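Local coordinates for HD domain-containing protein (Aquifex aeolicus, PDB 2HEK), which is of unproven function but binds zinc and GDP and, as an HD-domain protein, may hydrolyse dGTP, at residues S104-F108 with T109-I113; E117-E120 with I121-D125; K305-Q308 with E309-R312. All blocks are in the same frame, centred on the assembly; numbering follows the deposited sequence.

Contact 1 of 3, residues S104-F108 with T109-I113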
loop_
_atom_site.group_PDB
_atom_site.type_symbol
_atom_site.label_atom_id
_atom_site.label_comp_id
_atom_site.label_asym_id
_atom_site.label_seq_id
_atom_site.Cartn_x
_atom_site.Cartn_y
_atom_site.Cartn_z
ATOM N N SER A 104 -13.065 -46.149 8.450
ATOM C CA SER A 104 -12.143 -46.416 7.313
ATOM C C SER A 104 -11.006 -45.426 7.172
ATOM O O SER A 104 -9.982 -45.732 6.564
ATOM C CB SER A 104 -12.931 -46.452 6.008
ATOM O OG SER A 104 -13.493 -45.181 5.732
ATOM N N HIS A 105 -11.177 -44.219 7.704
ATOM C CA HIS A 105 -10.132 -43.200 7.679
ATOM C C HIS A 105 -10.195 -42.322 6.428
ATOM O O HIS A 105 -9.356 -41.445 6.240
ATOM C CB HIS A 105 -8.738 -43.828 7.670
ATOM C CG HIS A 105 -8.426 -44.678 8.927
ATOM N ND1 HIS A 105 -8.236 -44.120 10.173
ATOM C CD2 HIS A 105 -8.284 -46.013 9.085
ATOM C CE1 HIS A 105 -7.988 -45.078 11.047
ATOM N NE2 HIS A 105 -8.012 -46.236 10.413
ATOM N N GLU A 106 -11.218 -42.601 5.602
ATOM C CA GLU A 106 -11.345 -41.872 4.351
ATOM C C GLU A 106 -11.324 -40.355 4.550
ATOM O O GLU A 106 -12.008 -39.832 5.418
ATOM C CB GLU A 106 -12.591 -42.291 3.566
ATOM C CG GLU A 106 -12.633 -41.780 2.129
ATOM C CD GLU A 106 -13.915 -42.138 1.375
ATOM O OE1 GLU A 106 -14.796 -42.754 1.995
ATOM O OE2 GLU A 106 -14.018 -41.810 0.184
ATOM N N ASP A 107 -10.547 -39.665 3.721
ATOM C CA ASP A 107 -10.417 -38.215 3.800
ATOM C C ASP A 107 -11.814 -37.585 3.630
ATOM O O ASP A 107 -12.555 -37.947 2.711
ATOM C CB ASP A 107 -9.429 -37.758 2.720
ATOM C CG ASP A 107 -9.059 -36.301 2.836
ATOM O OD1 ASP A 107 -9.932 -35.459 2.552
ATOM O OD2 ASP A 107 -7.888 -35.993 3.185
ATOM N N PHE A 108 -12.181 -36.684 4.540
ATOM C CA PHE A 108 -13.496 -36.033 4.500
ATOM C C PHE A 108 -13.714 -35.165 3.255
ATOM O O PHE A 108 -14.848 -34.992 2.829
ATOM C CB PHE A 108 -13.770 -35.248 5.778
ATOM C CG PHE A 108 -14.295 -36.094 6.899
ATOM C CD1 PHE A 108 -13.428 -36.667 7.818
ATOM C CD2 PHE A 108 -15.657 -36.347 7.016
ATOM C CE1 PHE A 108 -13.922 -37.472 8.860
ATOM C CE2 PHE A 108 -16.153 -37.140 8.041
ATOM C CZ PHE A 108 -15.282 -37.700 8.969
ATOM N N THR A 109 -12.637 -34.648 2.657
ATOM C CA THR A 109 -12.767 -33.892 1.396
ATOM C C THR A 109 -13.278 -34.787 0.291
ATOM O O THR A 109 -14.132 -34.374 -0.473
ATOM C CB THR A 109 -11.454 -33.220 0.958
ATOM O OG1 THR A 109 -11.090 -32.247 1.942
ATOM C CG2 THR A 109 -11.619 -32.512 -0.372
ATOM N N GLU A 110 -12.725 -36.002 0.194
ATOM C CA GLU A 110 -13.188 -36.981 -0.783
ATOM C C GLU A 110 -14.625 -37.363 -0.486
ATOM O O GLU A 110 -15.428 -37.405 -1.408
ATOM C CB GLU A 110 -12.281 -38.248 -0.862
ATOM C CG GLU A 110 -12.830 -39.325 -1.852
ATOM C CD GLU A 110 -11.849 -40.502 -2.049
ATOM O OE1 GLU A 110 -10.858 -40.549 -1.318
ATOM O OE2 GLU A 110 -12.054 -41.366 -2.929
ATOM N N ARG A 111 -14.981 -37.596 0.778
ATOM C CA ARG A 111 -16.338 -37.953 1.144
ATOM C C ARG A 111 -17.370 -36.885 0.782
ATOM O O ARG A 111 -18.437 -37.209 0.266
ATOM C CB ARG A 111 -16.401 -38.255 2.655
ATOM C CG ARG A 111 -15.647 -39.506 3.064
ATOM C CD ARG A 111 -16.095 -40.011 4.419
ATOM N NE ARG A 111 -17.530 -40.296 4.436
ATOM C CZ ARG A 111 -18.246 -40.445 5.544
ATOM N NH1 ARG A 111 -17.651 -40.348 6.727
ATOM N NH2 ARG A 111 -19.537 -40.705 5.466
ATOM N N VAL A 112 -17.043 -35.627 1.049
ATOM C CA VAL A 112 -17.954 -34.506 0.752
ATOM C C VAL A 112 -18.162 -34.381 -0.786
ATOM O O VAL A 112 -19.268 -34.171 -1.268
ATOM C CB VAL A 112 -17.501 -33.177 1.417
ATOM C CG1 VAL A 112 -18.345 -32.008 0.938
ATOM C CG2 VAL A 112 -17.581 -33.285 2.935
ATOM N N ILE A 113 -17.074 -34.525 -1.541
ATOM C CA ILE A 113 -17.178 -34.470 -3.006
ATOM C C ILE A 113 -18.037 -35.616 -3.565
ATOM O O ILE A 113 -18.795 -35.401 -4.514
ATOM C CB ILE A 113 -15.787 -34.511 -3.636
ATOM C CG1 ILE A 113 -15.040 -33.195 -3.393
ATOM C CG2 ILE A 113 -15.875 -34.781 -5.134
ATOM C CD1 ILE A 113 -13.539 -33.305 -3.548
#
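D107 caps the start of helix 108-115: its OD1 accepts from T109 N at 2.8 Å, met on the anti side of the carboxylate, and lies 3.1 Å from T109 CB. CG turned anti to the backbone N (chi1 -172°) brings OD1 of D107 beside T109 N for this N-cap bond. The first turn is closed by R111 N to D107 O (3.1 Å) and V112 N to F108 O (2.9 Å). The tight part is F108, buried, with R111 beside it, ring CE2 3.8 Å from NH1, whose polar partners are E102 and the carbonyl of F246. The looser part, toward solvent, is the partly exposed E106. Its extended chain lays OE1 3.5 Å from R111 CG, over the aliphatic part and off the guanidinium plane, while OE2 stands 3.7 Å from E110 OE2, a like-charge approach that the E110-K114 salt bridge probably eases. Replacing E106 by an alanine is likely to leave R111 CG without its cover and to remove a negative charge from near the guanidinium. T109 lies about 9 Å from the bound zinc; F108 stacks on F252 of helix 250-253, and T109 and I113 rest on helix 128-139.

Contact 2 of 3, residues E117-E120 with I121-D125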
loop_
_atom_site.group_PDB
_atom_site.type_symbol
_atom_site.label_atom_id
_atom_site.label_comp_id
_atom_site.label_asym_id
_atom_site.label_seq_id
_atom_site.Cartn_x
_atom_site.Cartn_y
_atom_site.Cartn_z
ATOM N N GLU A 117 -24.394 -33.309 -3.044
ATOM C CA GLU A 117 -24.713 -32.704 -4.348
ATOM C C GLU A 117 -23.484 -32.287 -5.146
ATOM O O GLU A 117 -23.573 -32.132 -6.356
ATOM C CB GLU A 117 -25.682 -31.503 -4.202
ATOM C CG GLU A 117 -25.238 -30.436 -3.178
ATOM C CD GLU A 117 -26.156 -29.183 -3.120
ATOM O OE1 GLU A 117 -26.683 -28.762 -4.198
ATOM O OE2 GLU A 117 -26.345 -28.619 -2.000
ATOM N N ILE A 118 -22.337 -32.068 -4.482
ATOM C CA ILE A 118 -21.101 -31.726 -5.219
ATOM C C ILE A 118 -20.860 -32.725 -6.363
ATOM O O ILE A 118 -20.558 -32.335 -7.479
ATOM C CB ILE A 118 -19.845 -31.665 -4.293
ATOM C CG1 ILE A 118 -19.999 -30.575 -3.222
ATOM C CG2 ILE A 118 -18.548 -31.475 -5.095
ATOM C CD1 ILE A 118 -20.101 -29.197 -3.779
ATOM N N TYR A 119 -21.007 -34.019 -6.099
ATOM C CA TYR A 119 -20.746 -35.004 -7.168
ATOM C C TYR A 119 -21.611 -34.766 -8.423
ATOM O O TYR A 119 -21.107 -34.688 -9.579
ATOM C CB TYR A 119 -20.954 -36.436 -6.638
ATOM C CG TYR A 119 -20.345 -37.436 -7.601
ATOM C CD1 TYR A 119 -18.950 -37.595 -7.683
ATOM C CD2 TYR A 119 -21.151 -38.185 -8.457
ATOM C CE1 TYR A 119 -18.365 -38.504 -8.584
ATOM C CE2 TYR A 119 -20.585 -39.107 -9.370
ATOM C CZ TYR A 119 -19.193 -39.245 -9.420
ATOM O OH TYR A 119 -18.621 -40.099 -10.317
ATOM N N GLU A 120 -22.921 -34.636 -8.213
ATOM C CA GLU A 120 -23.856 -34.394 -9.318
ATOM C C GLU A 120 -23.502 -33.118 -10.049
ATOM O O GLU A 120 -23.573 -33.029 -11.290
ATOM C CB GLU A 120 -25.284 -34.309 -8.786
ATOM C CG GLU A 120 -25.976 -35.658 -8.692
ATOM C CD GLU A 120 -25.497 -36.514 -7.519
ATOM O OE1 GLU A 120 -25.619 -37.757 -7.632
ATOM O OE2 GLU A 120 -25.000 -35.963 -6.487
ATOM N N ILE A 121 -23.100 -32.108 -9.286
ATOM C CA ILE A 121 -22.720 -30.854 -9.916
ATOM C C ILE A 121 -21.511 -31.066 -10.824
ATOM O O ILE A 121 -21.519 -30.654 -12.002
ATOM C CB ILE A 121 -22.467 -29.721 -8.844
ATOM C CG1 ILE A 121 -23.777 -29.376 -8.128
ATOM C CG2 ILE A 121 -21.852 -28.490 -9.540
ATOM C CD1 ILE A 121 -23.612 -28.622 -6.757
ATOM N N LEU A 122 -20.459 -31.705 -10.306
ATOM C CA LEU A 122 -19.258 -31.963 -11.153
ATOM C C LEU A 122 -19.554 -32.858 -12.386
ATOM O O LEU A 122 -18.975 -32.661 -13.490
ATOM C CB LEU A 122 -18.151 -32.594 -10.310
ATOM C CG LEU A 122 -17.531 -31.741 -9.182
ATOM C CD1 LEU A 122 -16.662 -32.609 -8.291
ATOM C CD2 LEU A 122 -16.704 -30.648 -9.841
ATOM N N LYS A 123 -20.472 -33.821 -12.213
ATOM C CA LYS A 123 -20.841 -34.729 -13.322
ATOM C C LYS A 123 -21.446 -34.010 -14.521
ATOM O O LYS A 123 -21.381 -34.523 -15.631
ATOM C CB LYS A 123 -21.785 -35.851 -12.871
ATOM C CG LYS A 123 -21.058 -37.034 -12.276
ATOM C CD LYS A 123 -20.291 -37.852 -13.351
ATOM C CE LYS A 123 -21.144 -39.020 -13.879
ATOM N NZ LYS A 123 -20.608 -39.537 -15.140
ATOM N N GLN A 124 -22.010 -32.814 -14.308
ATOM C CA GLN A 124 -22.503 -32.004 -15.414
ATOM C C GLN A 124 -21.408 -31.573 -16.382
ATOM O O GLN A 124 -21.669 -31.389 -17.576
ATOM C CB GLN A 124 -23.275 -30.765 -14.895
ATOM C CG GLN A 124 -24.421 -31.119 -13.928
ATOM C CD GLN A 124 -25.291 -32.270 -14.443
ATOM O OE1 GLN A 124 -25.801 -32.207 -15.572
ATOM N NE2 GLN A 124 -25.461 -33.332 -13.620
ATOM N N ASP A 125 -20.191 -31.400 -15.874
ATOM C CA ASP A 125 -19.074 -30.939 -16.680
ATOM C C ASP A 125 -17.944 -31.969 -16.889
ATOM O O ASP A 125 -17.177 -31.830 -17.847
ATOM C CB ASP A 125 -18.477 -29.681 -16.036
ATOM C CG ASP A 125 -19.506 -28.559 -15.884
ATOM O OD1 ASP A 125 -20.051 -28.136 -16.927
ATOM O OD2 ASP A 125 -19.773 -28.127 -14.726
#
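E120 O is gripped twice by Q124: the side-chain NE2 donates at 3.0 Å with an N-H...O angle of 158°, and the backbone N adds a weak bond at 3.4 Å. A bend at chi2 (-47°) curls the Q124 chain back over its own turn, bringing the carbonyl oxygen almost into the amide plane. A side-chain amide thus supplements a backbone bond that is weak here. Farther back the acceptors are met regularly: E117 O by I121 N, I118 O by L122 N at 2.9 Å and Y119 O by K123 N at 2.8 Å, each approached nearly along the C=O axis. These i to i+4 bonds run through helix 117-123, a short two-turn helix within the HD domain, lying against helices 17-23 and 128-139. Q124 N also bonds I121 O, and D125 N bonds L122 O, both i to i+3. The side chains follow the i to i+4 spacing. I118 CG2 meets L122 CD1 at 3.9 Å on the buried side, where L22 and I131 also pack. Y119 lies alongside K123, its CE2 3.6 Å from CG, which meets the ring obliquely, while the lysine's amino end leads away. E117 OE1 comes no nearer than 4.0 Å to I121 CD1; its other oxygen, OE2, accepts from F26 N. Both carboxylate oxygens of D125 are hydrogen-bonded to partners elsewhere in the chain, OD2 in a salt bridge to R21 of helix 17-23.

Contact 3 of 3, residues K305-Q308 with E309-R312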
loop_
_atom_site.group_PDB
_atom_site.type_symbol
_atom_site.label_atom_id
_atom_site.label_comp_id
_atom_site.label_asym_id
_atom_site.label_seq_id
_atom_site.Cartn_x
_atom_site.Cartn_y
_atom_site.Cartn_z
ATOM N N LYS A 305 7.006 -31.337 41.413
ATOM C CA LYS A 305 6.231 -30.551 42.372
ATOM C C LYS A 305 4.722 -30.459 42.102
ATOM O O LYS A 305 3.933 -30.409 43.046
ATOM C CB LYS A 305 6.818 -29.142 42.500
ATOM C CG LYS A 305 8.185 -29.094 43.162
ATOM C CD LYS A 305 8.545 -27.672 43.580
ATOM C CE LYS A 305 9.802 -27.641 44.456
ATOM N NZ LYS A 305 11.052 -27.443 43.664
ATOM N N PHE A 306 4.329 -30.435 40.828
ATOM C CA PHE A 306 2.930 -30.224 40.439
ATOM C C PHE A 306 2.372 -31.429 39.677
ATOM O O PHE A 306 3.134 -32.166 39.041
ATOM C CB PHE A 306 2.805 -28.956 39.599
ATOM C CG PHE A 306 3.398 -27.733 40.248
ATOM C CD1 PHE A 306 4.738 -27.412 40.071
ATOM C CD2 PHE A 306 2.610 -26.893 41.030
ATOM C CE1 PHE A 306 5.288 -26.280 40.667
ATOM C CE2 PHE A 306 3.153 -25.758 41.625
ATOM C CZ PHE A 306 4.496 -25.457 41.448
ATOM N N PRO A 307 1.044 -31.654 39.757
ATOM C CA PRO A 307 0.454 -32.773 38.999
ATOM C C PRO A 307 0.354 -32.499 37.488
ATOM O O PRO A 307 0.294 -31.337 37.065
ATOM C CB PRO A 307 -0.942 -32.936 39.614
ATOM C CG PRO A 307 -1.263 -31.600 40.211
ATOM C CD PRO A 307 0.041 -30.910 40.543
ATOM N N GLN A 308 0.332 -33.576 36.703
ATOM C CA GLN A 308 0.315 -33.508 35.243
ATOM C C GLN A 308 -0.855 -32.669 34.698
ATOM O O GLN A 308 -0.661 -31.844 33.802
ATOM C CB GLN A 308 0.319 -34.924 34.647
ATOM C CG GLN A 308 1.545 -35.769 35.057
ATOM C CD GLN A 308 1.465 -37.235 34.609
ATOM O OE1 GLN A 308 1.579 -37.545 33.417
ATOM N NE2 GLN A 308 1.292 -38.144 35.574
ATOM N N GLU A 309 -2.047 -32.879 35.259
ATOM C CA GLU A 309 -3.275 -32.163 34.887
ATOM C C GLU A 309 -3.147 -30.642 34.851
ATOM O O GLU A 309 -3.855 -29.980 34.083
ATOM C CB GLU A 309 -4.389 -32.498 35.881
ATOM C CG GLU A 309 -5.227 -33.712 35.536
ATOM C CD GLU A 309 -6.545 -33.782 36.350
ATOM O OE1 GLU A 309 -7.497 -34.459 35.880
ATOM O OE2 GLU A 309 -6.630 -33.159 37.447
ATOM N N LYS A 310 -2.283 -30.093 35.703
ATOM C CA LYS A 310 -2.143 -28.648 35.863
ATOM C C LYS A 310 -1.112 -28.030 34.916
ATOM O O LYS A 310 -0.784 -26.857 35.037
ATOM C CB LYS A 310 -1.772 -28.288 37.298
ATOM C CG LYS A 310 -2.815 -28.688 38.360
ATOM C CD LYS A 310 -3.999 -27.723 38.414
ATOM C CE LYS A 310 -5.079 -28.244 39.370
ATOM N NZ LYS A 310 -6.374 -27.522 39.203
ATOM N N VAL A 311 -0.584 -28.818 33.995
ATOM C CA VAL A 311 0.461 -28.300 33.113
ATOM C C VAL A 311 0.250 -28.792 31.705
ATOM O O VAL A 311 -0.322 -29.870 31.491
ATOM C CB VAL A 311 1.899 -28.705 33.577
ATOM C CG1 VAL A 311 2.259 -28.052 34.916
ATOM C CG2 VAL A 311 2.031 -30.211 33.639
ATOM N N ARG A 312 0.732 -28.011 30.734
ATOM C CA ARG A 312 0.741 -28.477 29.351
ATOM C C ARG A 312 2.088 -28.172 28.708
ATOM O O ARG A 312 2.727 -27.201 29.062
ATOM C CB ARG A 312 -0.414 -27.847 28.557
ATOM C CG ARG A 312 -1.795 -28.260 29.074
ATOM C CD ARG A 312 -2.111 -29.710 28.690
ATOM N NE ARG A 312 -3.480 -30.091 29.020
ATOM C CZ ARG A 312 -3.954 -30.221 30.260
ATOM N NH1 ARG A 312 -3.177 -29.972 31.311
ATOM N NH2 ARG A 312 -5.222 -30.587 30.446
#
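V311 N donates to Q308 O at 3.0 Å, with an N-H...O angle of 155°, and K310 N donates to P307 O at 3.2 Å; these two i to i+3 backbone bonds hold the turn. In both the donor approaches from above the carbonyl plane, not from a lone-pair direction. R312 NH1 then grips two more backbone carbonyls, E309 O and V311 O, each at 2.9 Å. Both oxygens lie close to the guanidinium plane, and the bond to E309 O is the straighter, with an N-H...O angle of 165°. Relative to each C=O plane, however, the nitrogen stands well above it. The arginine reaches them because its chain bends at chi2 (-74°), which carries the end back toward the turn although CB starts off away from it. There NH1 also passes Q308 O at 4.0 Å, while NE turns to a salt bridge with E235 of helix 224-240. With NH1 and NE both bonded, the guanidinium's rotation is likely to be restricted. Outside this frame the contacts are thin. P307 CG meets K310 CG at 3.8 Å, the two side chains crossing at a slant, and the lysine's amino group has a long, weak pairing with D357. On the inner side V311 CG2 lies 3.2 Å from Q308 O, set between the backbone N and the carbonyl carbon, and the valine packs on L302 and L303 of helix 292-305. Q308 and E309 keep their side chains at the surface. Successive i to i+3 bonds of this kind mark a short 3-10 turn, here the connection that leads from helix 292-305 into strand 311-318, an outer strand of the antiparallel sheet with 284-289 and 349-356.

From the N terminus the chain meets the contacts in series, and none nests in or crosses another, since each is made within one continuous run of residues. Contact 1 ends the loop after helix 95-98 and starts helix 108-115; contact 2 winds the following helix, 117-123. The two sit 16 Å apart between centres and touch directly, with I113 CG2 3.9 Å from L122 CD1, so the two consecutive helices pack together inside the HD domain. Contact 3 comes much later, in the HD-associated region, at the entry to strand 311-318. Its centre lies about 52 Å from that of contact 2, on the opposite side of the chain's centre.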